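Long-range contacts in beta-hexosaminidase Amuc_2018 (PDB 6JEB), which hydrolyses terminal non-reducing N-acetylhexosamine residues, releasing N-acetylglucosamine from N-glycans and chitobiose as a zinc-containing glycosyl hydrolase family 20 enzyme: residues L224-K229 against E265-C270; A259-W264 against E284-F289. All blocks are in the same frame, centred on the assembly; numbering follows the deposited sequence.

Contact 1: residues L224-K229 against E265-C270; sequences LVCPQK and EKCPLC. With ZN (zinc ion), chain B.
Cys270 SG is gripped twice, by the zinc ion at 2.4 Å and by Gln228 NE2 at 3.4 Å, from which it accepts a nearly straight hydrogen bond (N-H...S 173°). The sulfur lies in the plane of the Gln228 amide. Gln228 CG, set by chi1 (-40°) beside the backbone N, lies 3.7 Å from Leu269 C, and the bend at chi2 then turns the amide to the sulfur. Cys226 SG reaches the metal from the other segment at 2.3 Å, turned to it by an anti chi1 (-179°), and Cys267 SG binds at 2.3 Å. Cys206, earlier in the same loop as residues 224-229, completes a four-cysteine zinc site in which Cys267 and Cys270 form a CxxC pair. Backbone amides serve the sulfurs as well. Cys270 N gives a hydrogen bond to Cys267 SG at 3.3 Å, which caps the helix starting at Pro268, while Gln228 N donates to Cys226 SG within a type I turn from Cys226 to Lys229. Such N-H...S bonds would be expected to offset part of the negative charge that four thiolates bring to the metal. Lys229 crosses Leu269 at about a right angle, with Lys229 CE 3.8 Å from Leu269 CD1; Lys229 NZ continues to the carbonyl oxygens of Phe205 and Glu203. Pro227 CD packs on Cys270 SG at 3.9 Å.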
ATOM      1  N   LEU A 224     -16.336  16.372  -8.238  1.00 14.48           N
ATOM      2  CA  LEU A 224     -15.931  16.526  -6.848  1.00 13.58           C
ATOM      3  C   LEU A 224     -17.168  16.649  -5.967  1.00 13.40           C
ATOM      4  O   LEU A 224     -18.139  17.322  -6.336  1.00 15.22           O
ATOM      5  CB  LEU A 224     -15.068  17.784  -6.661  1.00 13.75           C
ATOM      6  CG  LEU A 224     -13.836  17.953  -7.558  1.00 15.04           C
ATOM      7  CD1 LEU A 224     -12.976  19.102  -7.066  1.00 16.22           C
ATOM      8  CD2 LEU A 224     -13.008  16.676  -7.623  1.00 16.43           C
ATOM      9  N   VAL A 225     -17.133  16.010  -4.792  1.00 13.08           N
ATOM     10  CA  VAL A 225     -18.192  16.262  -3.820  1.00 13.05           C
ATOM     11  C   VAL A 225     -18.228  17.758  -3.498  1.00 13.59           C
ATOM     12  O   VAL A 225     -17.202  18.453  -3.522  1.00 15.69           O
ATOM     13  CB  VAL A 225     -18.048  15.417  -2.542  1.00 13.73           C
ATOM     14  CG1 VAL A 225     -18.327  13.945  -2.838  1.00 15.04           C
ATOM     15  CG2 VAL A 225     -16.657  15.612  -1.910  1.00 15.06           C
ATOM     16  N   CYS A 226     -19.429  18.267  -3.222  1.00 14.95           N
ATOM     17  CA  CYS A 226     -19.601  19.690  -2.964  1.00 14.46           C
ATOM     18  C   CYS A 226     -19.485  19.949  -1.468  1.00 14.98           C
ATOM     19  O   CYS A 226     -20.345  19.488  -0.704  1.00 15.13           O
ATOM     20  CB  CYS A 226     -20.953  20.163  -3.473  1.00 14.51           C
ATOM     21  SG  CYS A 226     -21.190  21.942  -3.184  1.00 15.63           S
ATOM     22  N   PRO A 227     -18.466  20.678  -1.000  1.00 14.40           N
ATOM     23  CA  PRO A 227     -18.334  20.912   0.448  1.00 15.32           C
ATOM     24  C   PRO A 227     -19.466  21.726   1.047  1.00 15.23           C
ATOM     25  O   PRO A 227     -19.553  21.804   2.279  1.00 17.35           O
ATOM     26  CB  PRO A 227     -16.998  21.664   0.571  1.00 17.00           C
ATOM     27  CG  PRO A 227     -16.258  21.355  -0.696  1.00 16.42           C
ATOM     28  CD  PRO A 227     -17.329  21.231  -1.754  1.00 15.74           C
ATOM     29  N   GLN A 228     -20.321  22.344   0.231  1.00 15.47           N
ATOM     30  CA  GLN A 228     -21.389  23.169   0.782  1.00 15.63           C
ATOM     31  C   GLN A 228     -22.620  22.371   1.168  1.00 17.52           C
ATOM     32  O   GLN A 228     -23.545  22.936   1.765  1.00 18.85           O
ATOM     33  CB  GLN A 228     -21.802  24.254  -0.217  1.00 15.92           C
ATOM     34  CG  GLN A 228     -20.637  24.903  -0.969  1.00 16.91           C
ATOM     35  CD  GLN A 228     -19.420  25.174  -0.092  1.00 17.99           C
ATOM     36  OE1 GLN A 228     -19.534  25.494   1.097  1.00 19.39           O
ATOM     37  NE2 GLN A 228     -18.244  25.058  -0.686  1.00 17.52           N
ATOM     38  N   LYS A 229     -22.660  21.081   0.866  1.00 17.47           N
ATOM     39  CA  LYS A 229     -23.878  20.307   1.048  0.50 18.60           C
ATOM     40  C   LYS A 229     -23.840  19.564   2.373  1.00 18.02           C
ATOM     41  O   LYS A 229     -22.903  18.782   2.609  1.00 18.08           O
ATOM     42  CB  LYS A 229     -24.050  19.333  -0.108  0.50 20.82           C
ATOM     43  CG  LYS A 229     -24.115  20.059  -1.445  0.50 21.59           C
ATOM     44  CD  LYS A 229     -25.006  19.338  -2.427  0.50 21.65           C
ATOM     45  CE  LYS A 229     -25.144  20.117  -3.715  0.50 22.24           C
ATOM     46  NZ  LYS A 229     -25.845  19.319  -4.767  0.50 20.99           N
ATOM     47  N   GLU A 265     -14.957  25.600  -9.108  1.00 17.57           N
ATOM     48  CA  GLU A 265     -14.915  26.989  -9.560  1.00 19.12           C
ATOM     49  C   GLU A 265     -16.269  27.427 -10.099  1.00 19.65           C
ATOM     50  O   GLU A 265     -16.714  28.550  -9.832  1.00 19.97           O
ATOM     51  CB  GLU A 265     -13.829  27.181 -10.624  1.00 21.37           C
ATOM     52  CG  GLU A 265     -13.515  28.651 -10.926  1.00 24.43           C
ATOM     53  CD  GLU A 265     -14.551  29.313 -11.822  1.00 27.63           C
ATOM     54  OE1 GLU A 265     -15.092  28.626 -12.714  1.00 29.80           O
ATOM     55  OE2 GLU A 265     -14.831  30.516 -11.624  1.00 29.95           O
ATOM     56  N   LYS A 266     -16.945  26.545 -10.846  1.00 18.47           N
ATOM     57  CA  LYS A 266     -18.203  26.882 -11.504  1.00 19.27           C
ATOM     58  C   LYS A 266     -19.421  26.716 -10.613  1.00 17.18           C
ATOM     59  O   LYS A 266     -20.465  27.313 -10.903  1.00 19.06           O
ATOM     60  CB  LYS A 266     -18.403  25.994 -12.737  1.00 20.08           C
ATOM     61  CG  LYS A 266     -17.440  26.283 -13.862  1.00 24.13           C
ATOM     62  CD  LYS A 266     -17.648  25.341 -15.027  1.00 28.96           C
ATOM     63  CE  LYS A 266     -16.662  25.659 -16.146  1.00 36.38           C
ATOM     64  NZ  LYS A 266     -16.798  24.727 -17.298  1.00 42.00           N
ATOM     65  N   CYS A 267     -19.315  25.925  -9.551  1.00 15.89           N
ATOM     66  CA  CYS A 267     -20.471  25.594  -8.726  1.00 15.46           C
ATOM     67  C   CYS A 267     -21.097  26.852  -8.127  1.00 16.51           C
ATOM     68  O   CYS A 267     -20.391  27.650  -7.494  1.00 17.15           O
ATOM     69  CB  CYS A 267     -20.037  24.658  -7.601  1.00 14.83           C
ATOM     70  SG  CYS A 267     -21.339  24.336  -6.381  1.00 15.55           S
ATOM     71  N   PRO A 268     -22.409  27.059  -8.285  1.00 16.50           N
ATOM     72  CA  PRO A 268     -23.022  28.263  -7.707  1.00 17.04           C
ATOM     73  C   PRO A 268     -22.987  28.283  -6.191  1.00 16.90           C
ATOM     74  O   PRO A 268     -22.943  29.371  -5.600  1.00 19.08           O
ATOM     75  CB  PRO A 268     -24.460  28.233  -8.254  1.00 17.77           C
ATOM     76  CG  PRO A 268     -24.703  26.789  -8.567  1.00 20.59           C
ATOM     77  CD  PRO A 268     -23.379  26.253  -9.045  1.00 17.92           C
ATOM     78  N   LEU A 269     -22.999  27.115  -5.539  1.00 15.33           N
ATOM     79  CA  LEU A 269     -22.879  27.084  -4.085  1.00 14.21           C
ATOM     80  C   LEU A 269     -21.450  27.376  -3.651  1.00 15.07           C
ATOM     81  O   LEU A 269     -21.219  28.169  -2.731  1.00 17.24           O
ATOM     82  CB  LEU A 269     -23.313  25.721  -3.545  1.00 14.29           C
ATOM     83  CG  LEU A 269     -24.750  25.306  -3.857  1.00 14.65           C
ATOM     84  CD1 LEU A 269     -25.006  23.918  -3.282  1.00 17.00           C
ATOM     85  CD2 LEU A 269     -25.747  26.316  -3.309  1.00 17.00           C
ATOM     86  N   CYS A 270     -20.473  26.731  -4.297  1.00 15.75           N
ATOM     87  CA  CYS A 270     -19.080  26.938  -3.911  1.00 16.26           C
ATOM     88  C   CYS A 270     -18.613  28.360  -4.198  1.00 16.62           C
ATOM     89  O   CYS A 270     -17.803  28.905  -3.437  1.00 18.90           O
ATOM     90  CB  CYS A 270     -18.169  25.920  -4.599  1.00 16.17           C
ATOM     91  SG  CYS A 270     -18.380  24.217  -4.003  1.00 16.54           S
TER
HETATM   92 ZN    ZN B 501     -20.090  22.914  -5.007  1.00 16.03          ZN

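Contact 2: residues A259-W264 against E284-F289; sequences APTELW and EQMKAF
Trp264 projects from helix 262-266 as a broad wedge against helix 282-299, meeting Gln285, Met286 and Phe289. The Gln285 amide lies almost flat on one face of the indole, the two planes 9° apart. Its NE2 sits 3.4 Å from Trp264 CD2, offset toward the rim, and its CD is 3.5 Å from Trp264 CE3. With CG anti to the backbone N (chi1 -171°) and an extended chain beyond, Gln285 spreads over the ring. The outer end of the six-membered ring drives toward the helix itself, its edge facing the backbone of Met286, with Trp264 CZ3 3.7 Å from Met286 N. Met286 bends at chi2 and chi3, folding its thioether beside this end in an oblique Met-aromatic contact, SD 4.9 Å from the centroid of the six-membered ring. The methyl of Met286 fills the hollow bounded by Trp264, Thr261 and Ala259: CE is 3.7 Å from Trp264 CZ3, 3.8 Å from Thr261 CG2 and 4.1 Å from Ala259 CB. Beyond, the edge of Trp264 points at the face of Phe289 in a T-shaped pair, planes at 65°; Phe289 also meets Trp233. The polar groups of this buried packing bond to partners outside the two segments, Trp264 NE1 to Val225 and Gln285 OE1 to Arg274, so dispersion and amide-on-ring stacking, without a cross-segment hydrogen bond, hold the two segments together.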
ATOM      1  N   ALA A 259      -7.662  15.638  -8.524  1.00 15.63           N
ATOM      2  CA  ALA A 259      -8.917  16.314  -8.203  1.00 15.63           C
ATOM      3  C   ALA A 259      -8.888  17.712  -8.808  1.00 18.18           C
ATOM      4  O   ALA A 259      -8.713  18.708  -8.087  1.00 18.78           O
ATOM      5  CB  ALA A 259      -9.148  16.364  -6.693  1.00 17.68           C
ATOM      6  N   PRO A 260      -9.074  17.831 -10.126  1.00 18.57           N
ATOM      7  CA  PRO A 260      -9.126  19.163 -10.736  1.00 19.22           C
ATOM      8  C   PRO A 260     -10.337  19.915 -10.208  1.00 17.45           C
ATOM      9  O   PRO A 260     -11.378  19.326  -9.915  1.00 19.52           O
ATOM     10  CB  PRO A 260      -9.273  18.856 -12.228  1.00 20.16           C
ATOM     11  CG  PRO A 260      -9.994  17.554 -12.262  1.00 20.15           C
ATOM     12  CD  PRO A 260      -9.461  16.774 -11.079  1.00 19.61           C
ATOM     13  N   THR A 261     -10.199  21.231 -10.085  1.00 17.75           N
ATOM     14  CA  THR A 261     -11.192  22.008  -9.353  1.00 17.60           C
ATOM     15  C   THR A 261     -12.144  22.792 -10.250  1.00 18.03           C
ATOM     16  O   THR A 261     -12.896  23.630  -9.742  1.00 19.01           O
ATOM     17  CB  THR A 261     -10.508  22.936  -8.354  1.00 19.21           C
ATOM     18  OG1 THR A 261      -9.498  23.686  -9.029  1.00 20.78           O
ATOM     19  CG2 THR A 261      -9.872  22.128  -7.218  1.00 19.91           C
ATOM     20  N   GLU A 262     -12.153  22.510 -11.554  1.00 17.67           N
ATOM     21  CA  GLU A 262     -13.022  23.212 -12.498  1.00 19.07           C
ATOM     22  C   GLU A 262     -14.470  23.287 -12.014  1.00 18.75           C
ATOM     23  O   GLU A 262     -15.104  24.346 -12.087  1.00 20.06           O
ATOM     24  CB  GLU A 262     -12.952  22.511 -13.854  1.00 24.15           C
ATOM     25  CG  GLU A 262     -13.953  23.016 -14.868  1.00 30.72           C
ATOM     26  CD  GLU A 262     -13.974  22.174 -16.127  1.00 36.92           C
ATOM     27  OE1 GLU A 262     -12.969  21.485 -16.402  1.00 38.57           O
ATOM     28  OE2 GLU A 262     -15.001  22.194 -16.838  1.00 39.87           O
ATOM     29  N   LEU A 263     -15.019  22.168 -11.528  1.00 17.42           N
ATOM     30  CA  LEU A 263     -16.432  22.182 -11.150  1.00 17.01           C
ATOM     31  C   LEU A 263     -16.675  22.933  -9.845  1.00 16.80           C
ATOM     32  O   LEU A 263     -17.739  23.542  -9.683  1.00 18.39           O
ATOM     33  CB  LEU A 263     -17.019  20.766 -11.115  1.00 17.27           C
ATOM     34  CG  LEU A 263     -17.049  20.048 -12.470  1.00 18.06           C
ATOM     35  CD1 LEU A 263     -17.845  18.742 -12.390  1.00 18.32           C
ATOM     36  CD2 LEU A 263     -17.610  20.956 -13.562  1.00 19.41           C
ATOM     37  N   TRP A 264     -15.720  22.897  -8.903  1.00 16.19           N
ATOM     38  CA  TRP A 264     -15.814  23.770  -7.735  1.00 16.10           C
ATOM     39  C   TRP A 264     -15.813  25.237  -8.149  1.00 15.66           C
ATOM     40  O   TRP A 264     -16.566  26.049  -7.593  1.00 18.36           O
ATOM     41  CB  TRP A 264     -14.652  23.514  -6.779  1.00 15.89           C
ATOM     42  CG  TRP A 264     -14.837  22.349  -5.855  1.00 15.25           C
ATOM     43  CD1 TRP A 264     -15.901  21.477  -5.811  1.00 15.34           C
ATOM     44  CD2 TRP A 264     -13.943  21.943  -4.812  1.00 15.68           C
ATOM     45  NE1 TRP A 264     -15.703  20.547  -4.815  1.00 15.28           N
ATOM     46  CE2 TRP A 264     -14.512  20.812  -4.188  1.00 14.76           C
ATOM     47  CE3 TRP A 264     -12.712  22.426  -4.348  1.00 16.51           C
ATOM     48  CZ2 TRP A 264     -13.894  20.157  -3.119  1.00 16.03           C
ATOM     49  CZ3 TRP A 264     -12.098  21.775  -3.290  1.00 16.50           C
ATOM     50  CH2 TRP A 264     -12.686  20.649  -2.688  1.00 16.17           C
ATOM     51  N   GLU A 284      -7.280  27.108  -1.824  1.00 20.82           N
ATOM     52  CA  GLU A 284      -7.736  27.466  -0.482  0.50 23.23           C
ATOM     53  C   GLU A 284      -8.980  26.673  -0.110  1.00 21.40           C
ATOM     54  O   GLU A 284      -9.135  26.235   1.034  1.00 21.05           O
ATOM     55  CB  GLU A 284      -8.049  28.959  -0.409  0.50 26.89           C
ATOM     56  CG  GLU A 284      -6.870  29.854  -0.122  0.50 32.00           C
ATOM     57  CD  GLU A 284      -7.313  31.257   0.238  0.50 37.04           C
ATOM     58  OE1 GLU A 284      -7.758  31.469   1.388  0.50 38.90           O
ATOM     59  OE2 GLU A 284      -7.241  32.139  -0.640  0.50 39.00           O
ATOM     60  N   GLN A 285      -9.881  26.477  -1.073  1.00 20.02           N
ATOM     61  CA  GLN A 285     -11.064  25.672  -0.803  1.00 17.44           C
ATOM     62  C   GLN A 285     -10.680  24.228  -0.498  1.00 17.35           C
ATOM     63  O   GLN A 285     -11.243  23.606   0.411  1.00 18.77           O
ATOM     64  CB  GLN A 285     -12.014  25.732  -1.994  1.00 18.69           C
ATOM     65  CG  GLN A 285     -13.359  25.098  -1.687  1.00 18.87           C
ATOM     66  CD  GLN A 285     -14.336  25.181  -2.841  1.00 21.49           C
ATOM     67  OE1 GLN A 285     -14.197  26.017  -3.735  1.00 24.00           O
ATOM     68  NE2 GLN A 285     -15.334  24.308  -2.827  1.00 21.73           N
ATOM     69  N   MET A 286      -9.713  23.683  -1.245  1.00 17.12           N
ATOM     70  CA  MET A 286      -9.246  22.322  -0.995  1.00 17.42           C
ATOM     71  C   MET A 286      -8.633  22.203   0.394  1.00 17.59           C
ATOM     72  O   MET A 286      -8.885  21.226   1.110  1.00 17.12           O
ATOM     73  CB  MET A 286      -8.229  21.917  -2.068  1.00 16.52           C
ATOM     74  CG  MET A 286      -7.779  20.449  -2.018  1.00 17.01           C
ATOM     75  SD  MET A 286      -9.035  19.274  -2.580  1.00 18.26           S
ATOM     76  CE  MET A 286      -9.212  19.723  -4.305  1.00 18.99           C
ATOM     77  N   LYS A 287      -7.819  23.182   0.792  1.00 18.40           N
ATOM     78  CA  LYS A 287      -7.246  23.169   2.136  1.00 19.46           C
ATOM     79  C   LYS A 287      -8.337  23.140   3.200  1.00 19.28           C
ATOM     80  O   LYS A 287      -8.265  22.364   4.161  1.00 19.36           O
ATOM     81  CB  LYS A 287      -6.332  24.383   2.324  1.00 20.47           C
ATOM     82  CG  LYS A 287      -5.667  24.459   3.683  1.00 22.36           C
ATOM     83  CD  LYS A 287      -4.816  25.717   3.800  1.00 24.40           C
ATOM     84  CE  LYS A 287      -4.076  25.754   5.128  1.00 28.03           C
ATOM     85  NZ  LYS A 287      -3.080  24.640   5.243  1.00 30.85           N
ATOM     86  N   ALA A 288      -9.367  23.972   3.037  1.00 19.30           N
ATOM     87  CA  ALA A 288     -10.456  24.012   4.012  1.00 19.81           C
ATOM     88  C   ALA A 288     -11.248  22.711   4.013  1.00 18.65           C
ATOM     89  O   ALA A 288     -11.697  22.251   5.070  1.00 18.83           O
ATOM     90  CB  ALA A 288     -11.380  25.188   3.708  1.00 20.47           C
ATOM     91  N   PHE A 289     -11.432  22.109   2.834  1.00 17.82           N
ATOM     92  CA  PHE A 289     -12.134  20.834   2.746  1.00 17.34           C
ATOM     93  C   PHE A 289     -11.398  19.754   3.530  1.00 16.27           C
ATOM     94  O   PHE A 289     -12.003  19.014   4.316  1.00 16.91           O
ATOM     95  CB  PHE A 289     -12.286  20.432   1.274  1.00 17.15           C
ATOM     96  CG  PHE A 289     -12.846  19.050   1.082  1.00 16.25           C
ATOM     97  CD1 PHE A 289     -14.195  18.805   1.282  1.00 17.59           C
ATOM     98  CD2 PHE A 289     -12.023  17.989   0.717  1.00 16.53           C
ATOM     99  CE1 PHE A 289     -14.715  17.521   1.123  1.00 17.95           C
ATOM    100  CE2 PHE A 289     -12.539  16.706   0.557  1.00 16.93           C
ATOM    101  CZ  PHE A 289     -13.889  16.474   0.756  1.00 16.89           C
TER

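Contacts 1 and 2 are neighbours, their centres 9 Å apart; their segments alternate along the chain, and both use helix 262-266. The hydrogen bond from Trp264 NE1 of contact 2 to Val225 O of contact 1, 2.9 Å long, ties them, and Leu224 CB packs 3.4 Å from that same NE1. Gln285 NE2 lies 3.3 Å from Cys270 SG, bringing the amide stacked on the indole against a zinc ligand. Between nearest atoms, the Trp264 side chain is about 4 Å from the zinc ion, and that of Ala259, which directly follows the active-site residue Glu258, about 10 Å from the bound acetamide. The Ala259 end of contact 2 thus approaches the catalytic pocket, while its Trp264 end adjoins the zinc site.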